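Local coordinates for C protein alpha-antigen (Streptococcus agalactiae, PDB 1YWM) that is carried on the streptococcal cell wall and may play a role in both virulence and immunity, represented here by its N-terminal domain, at residues G23-L28 / Q110-S115; Y42-D47 / T119-T124; L56-L61 / A90-N95. One frame throughout, in Å; residues are numbered along the deposited sequence.

How the contacts relate
All three contacts lie in the beta-sandwich part of this N-terminal domain. Contacts 1 and 3 are close, their centres about 9 Å apart, and both join the region of the small 26-28/59-61 sheet to the large mixed sheet. Backbone pairing joins them twice: V60 N approaches T27 O at 2.7 Å, and Y94 N approaches V114 O at 2.9 Å. Contact 2 lies at the end of the large sheet, about 25 Å from contact 1 and 17 Å from contact 3 between centres, where strand 113-121 ends and the helices begin. The pocket of the bound dithiol is lined by T66, F97, G98, E99 and G101, which belong to none of the six segments.

Contact 1: residues G23-L28 / Q110-S115; sequences GSAATL and QIDIVS
The carboxylate of D112, the flat side-chain group of this contact, reaches S24 and A25 with both of its oxygens. OD2 offers its syn lone pair, the one on the side of OD1, to the backbone N of A25; this bond of 2.8 Å is nearly straight, with 168° at the hydrogen. The other oxygen, OD1, lies 2.9 Å from S24 OG, close enough for a hydrogen bond, although A26 O, 3.1 Å from S24 OG, is also near. D112 points toward 23-28, and chi1 of -165° sets CG anti to the backbone N.

S24 meets this group with its hydroxyl, and the same oxygen accepts a bond of 3.0 Å from A26 N, with 164° at the hydrogen. This is an ST turn, and it leads the chain into strand 26-28. The serine may thus link the carboxylate to the backbone at the start of the strand, while A25 N is fixed directly by OD2. D112 is buried, and H104 ND1 also bonds to OD2, so this oxygen is gripped from two parts of the chain; the proximity of the histidine would probably help to stabilise the negative charge.

Beyond the polar group, V114 turns CG2 toward 23-28. The methyl lies 3.7 Å from S24 OG and 3.9 Å from A26 CB, giving the contact a small apolar part.

Strand 26-28 pairs antiparallel with strand 59-61, T27 bonding through its backbone to V60, and strand 113-121 pairs with strand 88-97, V114 bonding to Y94. The contact therefore spans the two sheets of the sandwich, and I96 of strand 88-97 packs against A25, A26 and D112.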
loop_
_atom_site.group_PDB
_atom_site.type_symbol
_atom_site.label_atom_id
_atom_site.label_comp_id
_atom_site.label_asym_id
_atom_site.label_seq_id
_atom_site.Cartn_x
_atom_site.Cartn_y
_atom_site.Cartn_z
ATOM N N GLY A 23 -17.009 -15.234 -19.536
ATOM C CA GLY A 23 -18.218 -15.652 -18.848
ATOM C C GLY A 23 -18.378 -15.096 -17.439
ATOM O O GLY A 23 -19.447 -15.227 -16.863
ATOM N N SER A 24 -17.334 -14.477 -16.885
ATOM C CA SER A 24 -17.399 -13.947 -15.502
ATOM C C SER A 24 -18.250 -12.702 -15.379
ATOM O O SER A 24 -18.237 -11.841 -16.256
ATOM C CB SER A 24 -16.001 -13.634 -14.920
ATOM O OG SER A 24 -16.115 -13.030 -13.628
ATOM N N ALA A 25 -18.954 -12.583 -14.254
ATOM C CA ALA A 25 -19.785 -11.411 -14.012
ATOM C C ALA A 25 -19.024 -10.331 -13.249
ATOM O O ALA A 25 -19.604 -9.315 -12.834
ATOM C CB ALA A 25 -21.038 -11.833 -13.244
ATOM N N ALA A 26 -17.727 -10.552 -13.033
ATOM C CA ALA A 26 -16.915 -9.577 -12.297
ATOM C C ALA A 26 -15.656 -9.236 -13.081
ATOM O O ALA A 26 -15.133 -10.064 -13.818
ATOM C CB ALA A 26 -16.535 -10.103 -10.910
ATOM N N THR A 27 -15.170 -8.016 -12.911
ATOM C CA THR A 27 -13.884 -7.665 -13.486
ATOM C C THR A 27 -13.099 -6.728 -12.553
ATOM O O THR A 27 -13.662 -5.879 -11.863
ATOM C CB THR A 27 -14.055 -7.085 -14.921
ATOM O OG1 THR A 27 -12.761 -6.847 -15.496
ATOM C CG2 THR A 27 -14.683 -5.715 -14.886
ATOM N N LEU A 28 -11.789 -6.897 -12.559
ATOM C CA LEU A 28 -10.911 -6.148 -11.668
ATOM C C LEU A 28 -10.935 -4.677 -12.063
ATOM O O LEU A 28 -10.815 -4.362 -13.242
ATOM C CB LEU A 28 -9.494 -6.706 -11.793
ATOM C CG LEU A 28 -8.600 -6.778 -10.569
ATOM C CD1 LEU A 28 -9.293 -7.502 -9.439
ATOM C CD2 LEU A 28 -7.279 -7.459 -10.933
ATOM N N GLN A 110 -18.030 -23.736 -15.386
ATOM C CA GLN A 110 -17.187 -23.539 -14.215
ATOM C C GLN A 110 -17.754 -22.439 -13.319
ATOM O O GLN A 110 -18.292 -21.449 -13.817
ATOM C CB GLN A 110 -15.765 -23.127 -14.641
ATOM C CG GLN A 110 -15.115 -24.047 -15.635
ATOM C CD GLN A 110 -13.696 -23.600 -15.891
ATOM O OE1 GLN A 110 -12.799 -24.127 -15.287
ATOM N NE2 GLN A 110 -13.509 -22.573 -16.727
ATOM N N ILE A 111 -17.580 -22.632 -12.012
ATOM C CA ILE A 111 -18.020 -21.685 -10.981
ATOM C C ILE A 111 -17.280 -20.389 -11.215
ATOM O O ILE A 111 -16.073 -20.417 -11.490
ATOM C CB ILE A 111 -17.710 -22.233 -9.570
ATOM C CG1 ILE A 111 -18.447 -23.565 -9.298
ATOM C CG2 ILE A 111 -18.063 -21.213 -8.495
ATOM C CD1 ILE A 111 -19.902 -23.375 -9.006
ATOM N N ASP A 112 -18.008 -19.274 -11.141
ATOM C CA ASP A 112 -17.447 -17.944 -11.324
ATOM C C ASP A 112 -16.690 -17.489 -10.080
ATOM O O ASP A 112 -17.293 -17.073 -9.097
ATOM C CB ASP A 112 -18.588 -16.975 -11.609
ATOM C CG ASP A 112 -18.128 -15.669 -12.170
ATOM O OD1 ASP A 112 -16.891 -15.394 -12.184
ATOM O OD2 ASP A 112 -18.962 -14.843 -12.600
ATOM N N ILE A 113 -15.360 -17.607 -10.102
ATOM C CA ILE A 113 -14.557 -16.978 -9.064
ATOM C C ILE A 113 -13.461 -16.136 -9.734
ATOM O O ILE A 113 -13.009 -16.445 -10.845
ATOM C CB ILE A 113 -13.936 -18.016 -8.088
ATOM C CG1 ILE A 113 -12.886 -18.916 -8.757
ATOM C CG2 ILE A 113 -15.037 -18.846 -7.374
ATOM C CD1 ILE A 113 -12.076 -19.773 -7.709
ATOM N N VAL A 114 -13.047 -15.058 -9.075
ATOM C CA VAL A 114 -12.006 -14.208 -9.669
ATOM C C VAL A 114 -10.846 -14.211 -8.701
ATOM O O VAL A 114 -10.976 -13.704 -7.608
ATOM C CB VAL A 114 -12.485 -12.783 -9.926
ATOM C CG1 VAL A 114 -11.338 -11.915 -10.561
ATOM C CG2 VAL A 114 -13.731 -12.782 -10.849
ATOM N N SER A 115 -9.740 -14.828 -9.112
ATOM C CA SER A 115 -8.565 -14.998 -8.258
ATOM C C SER A 115 -7.544 -13.936 -8.618
ATOM O O SER A 115 -7.277 -13.726 -9.802
ATOM C CB SER A 115 -7.935 -16.367 -8.523
ATOM O OG SER A 115 -8.905 -17.380 -8.374
#

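Contact 2: residues Y42-D47 / T119-T124; sequences YIDLYD and TIYDST
D44 lays its side chain across the ring of Y121 and ends on S123. Its CB sits 3.4 Å above the ring plane, offset toward the rim, in a CH-pi contact. CG lies beyond the rim, 3.4 Å from Y121 CE2, the carboxylate stacked at 27° to the ring plane. OD1 takes two backbone donors from opposite faces of its plane: S123 N at 2.8 Å on the syn side, and Y46 N at 3.1 Å from well above the plane. OD2 uses its syn lone pair for the hydroxyl of S123, whose OG lies 2.6 Å away and is also bonded by R127 NE. D122 OD1 comes within 3.9 Å of D44 OD1, a close approach of like charges; T124 N, in an Asx turn, and T124 OG1 both donate to D122 OD1, probably easing the repulsion.

Before D44 the strands pair in parallel, and L45 N continues to Y121 O at 2.8 Å. D44 is the N-cap of helix 45-49, Y46 N giving the capping bond, and S123 occupies the N-cap position of helix 124-137. Two strand-to-helix junctions thus lie side by side; the one after 113-121 leads into the three-helix bundle.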
loop_
_atom_site.group_PDB
_atom_site.type_symbol
_atom_site.label_atom_id
_atom_site.label_comp_id
_atom_site.label_asym_id
_atom_site.label_seq_id
_atom_site.Cartn_x
_atom_site.Cartn_y
_atom_site.Cartn_z
ATOM N N TYR A 42 -2.593 -5.164 -4.208
ATOM C CA TYR A 42 -1.722 -4.762 -3.096
ATOM C C TYR A 42 -2.557 -4.089 -2.052
ATOM O O TYR A 42 -3.423 -3.293 -2.390
ATOM C CB TYR A 42 -0.733 -3.688 -3.563
ATOM C CG TYR A 42 0.257 -4.181 -4.562
ATOM C CD1 TYR A 42 -0.101 -4.360 -5.899
ATOM C CD2 TYR A 42 1.572 -4.446 -4.182
ATOM C CE1 TYR A 42 0.825 -4.841 -6.829
ATOM C CE2 TYR A 42 2.509 -4.889 -5.115
ATOM C CZ TYR A 42 2.125 -5.092 -6.421
ATOM O OH TYR A 42 3.056 -5.522 -7.344
ATOM N N ILE A 43 -2.263 -4.379 -0.792
ATOM C CA ILE A 43 -2.986 -3.798 0.344
ATOM C C ILE A 43 -1.955 -3.424 1.405
ATOM O O ILE A 43 -1.089 -4.233 1.755
ATOM C CB ILE A 43 -4.007 -4.822 0.912
ATOM C CG1 ILE A 43 -5.182 -4.988 -0.082
ATOM C CG2 ILE A 43 -4.507 -4.394 2.295
ATOM C CD1 ILE A 43 -6.235 -6.101 0.357
ATOM N N ASP A 44 -2.052 -2.189 1.880
ATOM C CA ASP A 44 -1.150 -1.659 2.905
ATOM C C ASP A 44 -1.915 -1.721 4.216
ATOM O O ASP A 44 -2.992 -1.112 4.327
ATOM C CB ASP A 44 -0.822 -0.203 2.537
ATOM C CG ASP A 44 0.205 0.424 3.452
ATOM O OD1 ASP A 44 0.594 -0.167 4.502
ATOM O OD2 ASP A 44 0.674 1.523 3.150
ATOM N N LEU A 45 -1.401 -2.474 5.184
ATOM C CA LEU A 45 -2.096 -2.619 6.469
ATOM C C LEU A 45 -2.262 -1.279 7.185
ATOM O O LEU A 45 -3.178 -1.116 7.992
ATOM C CB LEU A 45 -1.380 -3.610 7.368
ATOM C CG LEU A 45 -1.256 -5.041 6.802
ATOM C CD1 LEU A 45 -0.586 -5.949 7.795
ATOM C CD2 LEU A 45 -2.656 -5.580 6.521
ATOM N N TYR A 46 -1.398 -0.310 6.864
ATOM C CA TYR A 46 -1.597 1.053 7.390
ATOM C C TYR A 46 -2.992 1.564 7.017
ATOM O O TYR A 46 -3.731 2.113 7.873
ATOM C CB TYR A 46 -0.497 1.990 6.855
ATOM C CG TYR A 46 -0.714 3.447 7.216
ATOM C CD1 TYR A 46 -1.277 4.318 6.308
ATOM C CD2 TYR A 46 -0.354 3.940 8.489
ATOM C CE1 TYR A 46 -1.488 5.658 6.633
ATOM C CE2 TYR A 46 -0.546 5.305 8.820
ATOM C CZ TYR A 46 -1.113 6.139 7.880
ATOM O OH TYR A 46 -1.322 7.471 8.153
ATOM N N ASP A 47 -3.340 1.371 5.743
ATOM C CA ASP A 47 -4.629 1.779 5.183
ATOM C C ASP A 47 -5.754 0.961 5.780
ATOM O O ASP A 47 -6.821 1.502 6.086
ATOM C CB ASP A 47 -4.661 1.619 3.662
ATOM C CG ASP A 47 -3.713 2.546 2.935
ATOM O OD1 ASP A 47 -3.538 2.342 1.701
ATOM O OD2 ASP A 47 -3.121 3.502 3.484
ATOM N N THR A 119 -0.271 -8.879 -2.648
ATOM C CA THR A 119 0.903 -8.537 -1.864
ATOM C C THR A 119 0.454 -7.707 -0.669
ATOM O O THR A 119 -0.172 -6.663 -0.851
ATOM C CB THR A 119 1.827 -7.663 -2.745
ATOM O OG1 THR A 119 2.363 -8.465 -3.793
ATOM C CG2 THR A 119 3.092 -7.177 -1.912
ATOM N N ILE A 120 0.743 -8.155 0.545
ATOM C CA ILE A 120 0.352 -7.375 1.703
ATOM C C ILE A 120 1.626 -6.712 2.242
ATOM O O ILE A 120 2.652 -7.361 2.389
ATOM C CB ILE A 120 -0.279 -8.251 2.810
ATOM C CG1 ILE A 120 -1.554 -8.969 2.293
ATOM C CG2 ILE A 120 -0.616 -7.393 4.001
ATOM C CD1 ILE A 120 -2.008 -10.083 3.231
ATOM N N TYR A 121 1.534 -5.428 2.543
ATOM C CA TYR A 121 2.687 -4.705 3.079
ATOM C C TYR A 121 2.201 -3.779 4.157
ATOM O O TYR A 121 1.006 -3.703 4.422
ATOM C CB TYR A 121 3.418 -3.969 1.955
ATOM C CG TYR A 121 2.689 -2.804 1.282
ATOM C CD1 TYR A 121 1.682 -3.023 0.336
ATOM C CD2 TYR A 121 3.038 -1.473 1.565
ATOM C CE1 TYR A 121 1.039 -1.942 -0.314
ATOM C CE2 TYR A 121 2.400 -0.390 0.922
ATOM C CZ TYR A 121 1.418 -0.628 -0.017
ATOM O OH TYR A 121 0.771 0.398 -0.661
ATOM N N ASP A 122 3.123 -3.094 4.821
ATOM C CA ASP A 122 2.714 -2.224 5.910
ATOM C C ASP A 122 3.686 -1.065 5.930
ATOM O O ASP A 122 4.865 -1.264 6.248
ATOM C CB ASP A 122 2.797 -2.957 7.234
ATOM C CG ASP A 122 2.145 -2.198 8.348
ATOM O OD1 ASP A 122 1.776 -1.012 8.147
ATOM O OD2 ASP A 122 1.898 -2.730 9.441
ATOM N N SER A 123 3.186 0.125 5.587
ATOM C CA SER A 123 4.026 1.330 5.601
ATOM C C SER A 123 4.042 2.037 6.994
ATOM O O SER A 123 4.643 3.101 7.141
ATOM C CB SER A 123 3.572 2.297 4.516
ATOM O OG SER A 123 2.264 2.778 4.792
ATOM N N THR A 124 3.420 1.435 8.007
ATOM C CA THR A 124 3.256 2.094 9.303
ATOM C C THR A 124 4.580 2.604 9.917
ATOM O O THR A 124 4.675 3.773 10.337
ATOM C CB THR A 124 2.504 1.187 10.305
ATOM O OG1 THR A 124 1.146 0.981 9.848
ATOM C CG2 THR A 124 2.327 1.909 11.652
HETATM O O HOH W 1 -1.705 -0.352 -1.641
#

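Contact 3: residues L56-L61 / A90-N95; sequences LQLIVL and ASLTYN
The hydrophobic interior of the beta sandwich is bridged here by Y94, which extends from strand 88-97 toward I59 and the 3-10 segment that includes L56-L58. The I59 methyl CG2 rests over the centre of the Y94 ring, 3.6 Å from the centroid and only 14° off the normal, a CH-pi contact; its nearest ring atom is CE2 at 3.5 Å. The side chains slide past each other in opposite directions. CG1 of I59 stands between its backbone N and carbonyl carbon (chi1 56°), a crowded position that leaves CG2 anti to the carbonyl carbon. CG1 lies 3.9 Å from CE1 of the tyrosine, and CD1 of I59 is as close to Y94 CD1, so the isoleucine covers much of one face.

The two residues belong to different sheets: I59 begins strand 59-61, paired with 26-28, whereas Y94 lies in the large mixed sheet next to 113-121. I59 also packs on L28 from its own sheet and on A67 of strand 66-73.

At the ring edge, L56 CD2 comes within 4.2 Å of Y94 CE1. L58 lies by the phenol tip, its CB 3.5 Å from Y94 OH, and its CD1 reaches L92 CD2 at 4.4 Å. The hydroxyl of the buried Y94 is hydrogen-bonded to O of P55, which precedes L56.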
loop_
_atom_site.group_PDB
_atom_site.type_symbol
_atom_site.label_atom_id
_atom_site.label_comp_id
_atom_site.label_asym_id
_atom_site.label_seq_id
_atom_site.Cartn_x
_atom_site.Cartn_y
_atom_site.Cartn_z
ATOM N N LEU A 56 -14.229 -4.979 -1.969
ATOM C CA LEU A 56 -15.324 -4.990 -2.964
ATOM C C LEU A 56 -15.255 -3.841 -3.936
ATOM O O LEU A 56 -15.790 -3.913 -5.049
ATOM C CB LEU A 56 -16.700 -5.064 -2.297
ATOM C CG LEU A 56 -17.038 -6.373 -1.564
ATOM C CD1 LEU A 56 -18.473 -6.341 -0.998
ATOM C CD2 LEU A 56 -16.824 -7.604 -2.455
ATOM N N GLN A 57 -14.577 -2.763 -3.540
ATOM C CA GLN A 57 -14.453 -1.624 -4.440
ATOM C C GLN A 57 -13.396 -1.864 -5.522
ATOM O O GLN A 57 -13.287 -1.076 -6.453
ATOM C CB GLN A 57 -14.211 -0.318 -3.648
ATOM C CG GLN A 57 -15.442 0.115 -2.835
ATOM C CD GLN A 57 -15.194 1.289 -1.904
ATOM O OE1 GLN A 57 -14.166 1.964 -1.989
ATOM N NE2 GLN A 57 -16.145 1.534 -1.004
ATOM N N LEU A 58 -12.670 -2.985 -5.437
ATOM C CA LEU A 58 -11.617 -3.289 -6.408
ATOM C C LEU A 58 -12.143 -4.077 -7.595
ATOM O O LEU A 58 -11.398 -4.395 -8.517
ATOM C CB LEU A 58 -10.458 -4.035 -5.727
ATOM C CG LEU A 58 -9.877 -3.344 -4.470
ATOM C CD1 LEU A 58 -8.773 -4.212 -3.835
ATOM C CD2 LEU A 58 -9.326 -1.965 -4.862
ATOM N N ILE A 59 -13.437 -4.392 -7.577
ATOM C CA ILE A 59 -14.023 -5.108 -8.706
ATOM C C ILE A 59 -15.275 -4.430 -9.222
ATOM O O ILE A 59 -15.921 -3.670 -8.498
ATOM C CB ILE A 59 -14.333 -6.554 -8.345
ATOM C CG1 ILE A 59 -15.239 -6.617 -7.111
ATOM C CG2 ILE A 59 -13.040 -7.360 -8.196
ATOM C CD1 ILE A 59 -16.264 -7.696 -7.231
ATOM N N VAL A 60 -15.600 -4.703 -10.485
ATOM C CA VAL A 60 -16.827 -4.191 -11.072
ATOM C C VAL A 60 -17.734 -5.385 -11.359
ATOM O O VAL A 60 -17.327 -6.343 -12.015
ATOM C CB VAL A 60 -16.541 -3.380 -12.363
ATOM C CG1 VAL A 60 -17.846 -2.980 -13.058
ATOM C CG2 VAL A 60 -15.705 -2.150 -12.053
ATOM N N LEU A 61 -18.960 -5.315 -10.857
ATOM C CA LEU A 61 -19.914 -6.413 -10.978
ATOM C C LEU A 61 -21.037 -6.064 -11.919
ATOM O O LEU A 61 -21.568 -4.940 -11.903
ATOM C CB LEU A 61 -20.549 -6.704 -9.635
ATOM C CG LEU A 61 -19.818 -7.596 -8.672
ATOM C CD1 LEU A 61 -20.423 -7.313 -7.325
ATOM C CD2 LEU A 61 -20.021 -9.061 -9.101
ATOM N N ALA A 90 -0.106 -13.529 -0.516
ATOM C CA ALA A 90 -1.381 -14.123 -0.116
ATOM C C ALA A 90 -2.208 -14.183 -1.393
ATOM O O ALA A 90 -1.694 -13.924 -2.489
ATOM C CB ALA A 90 -2.043 -13.254 0.959
ATOM N N SER A 91 -3.488 -14.520 -1.262
ATOM C CA SER A 91 -4.374 -14.426 -2.401
ATOM C C SER A 91 -5.661 -13.744 -1.975
ATOM O O SER A 91 -6.008 -13.685 -0.758
ATOM C CB SER A 91 -4.662 -15.818 -3.002
ATOM O OG SER A 91 -5.563 -16.531 -2.153
ATOM N N LEU A 92 -6.313 -13.179 -2.985
ATOM C CA LEU A 92 -7.573 -12.476 -2.856
ATOM C C LEU A 92 -8.485 -13.111 -3.914
ATOM O O LEU A 92 -8.106 -13.222 -5.091
ATOM C CB LEU A 92 -7.382 -10.961 -3.096
ATOM C CG LEU A 92 -8.634 -10.075 -3.339
ATOM C CD1 LEU A 92 -9.732 -10.170 -2.238
ATOM C CD2 LEU A 92 -8.251 -8.616 -3.554
ATOM N N THR A 93 -9.656 -13.584 -3.478
ATOM C CA THR A 93 -10.596 -14.213 -4.406
ATOM C C THR A 93 -11.955 -13.575 -4.218
ATOM O O THR A 93 -12.335 -13.331 -3.102
ATOM C CB THR A 93 -10.727 -15.706 -4.095
ATOM O OG1 THR A 93 -9.452 -16.339 -4.255
ATOM C CG2 THR A 93 -11.649 -16.391 -5.148
ATOM N N TYR A 94 -12.666 -13.333 -5.320
ATOM C CA TYR A 94 -14.023 -12.857 -5.252
ATOM C C TYR A 94 -14.885 -14.042 -5.703
ATOM O O TYR A 94 -14.743 -14.533 -6.820
ATOM C CB TYR A 94 -14.201 -11.677 -6.185
ATOM C CG TYR A 94 -13.399 -10.478 -5.730
ATOM C CD1 TYR A 94 -13.929 -9.579 -4.799
ATOM C CD2 TYR A 94 -12.086 -10.301 -6.173
ATOM C CE1 TYR A 94 -13.176 -8.450 -4.357
ATOM C CE2 TYR A 94 -11.317 -9.189 -5.734
ATOM C CZ TYR A 94 -11.879 -8.277 -4.838
ATOM O OH TYR A 94 -11.137 -7.175 -4.442
ATOM N N ASN A 95 -15.736 -14.502 -4.813
ATOM C CA ASN A 95 -16.719 -15.534 -5.161
ATOM C C ASN A 95 -17.973 -14.788 -5.615
ATOM O O ASN A 95 -18.454 -13.934 -4.904
ATOM C CB ASN A 95 -16.980 -16.415 -3.920
ATOM C CG ASN A 95 -15.741 -17.285 -3.559
ATOM O OD1 ASN A 95 -15.011 -17.708 -4.444
ATOM N ND2 ASN A 95 -15.496 -17.500 -2.264
#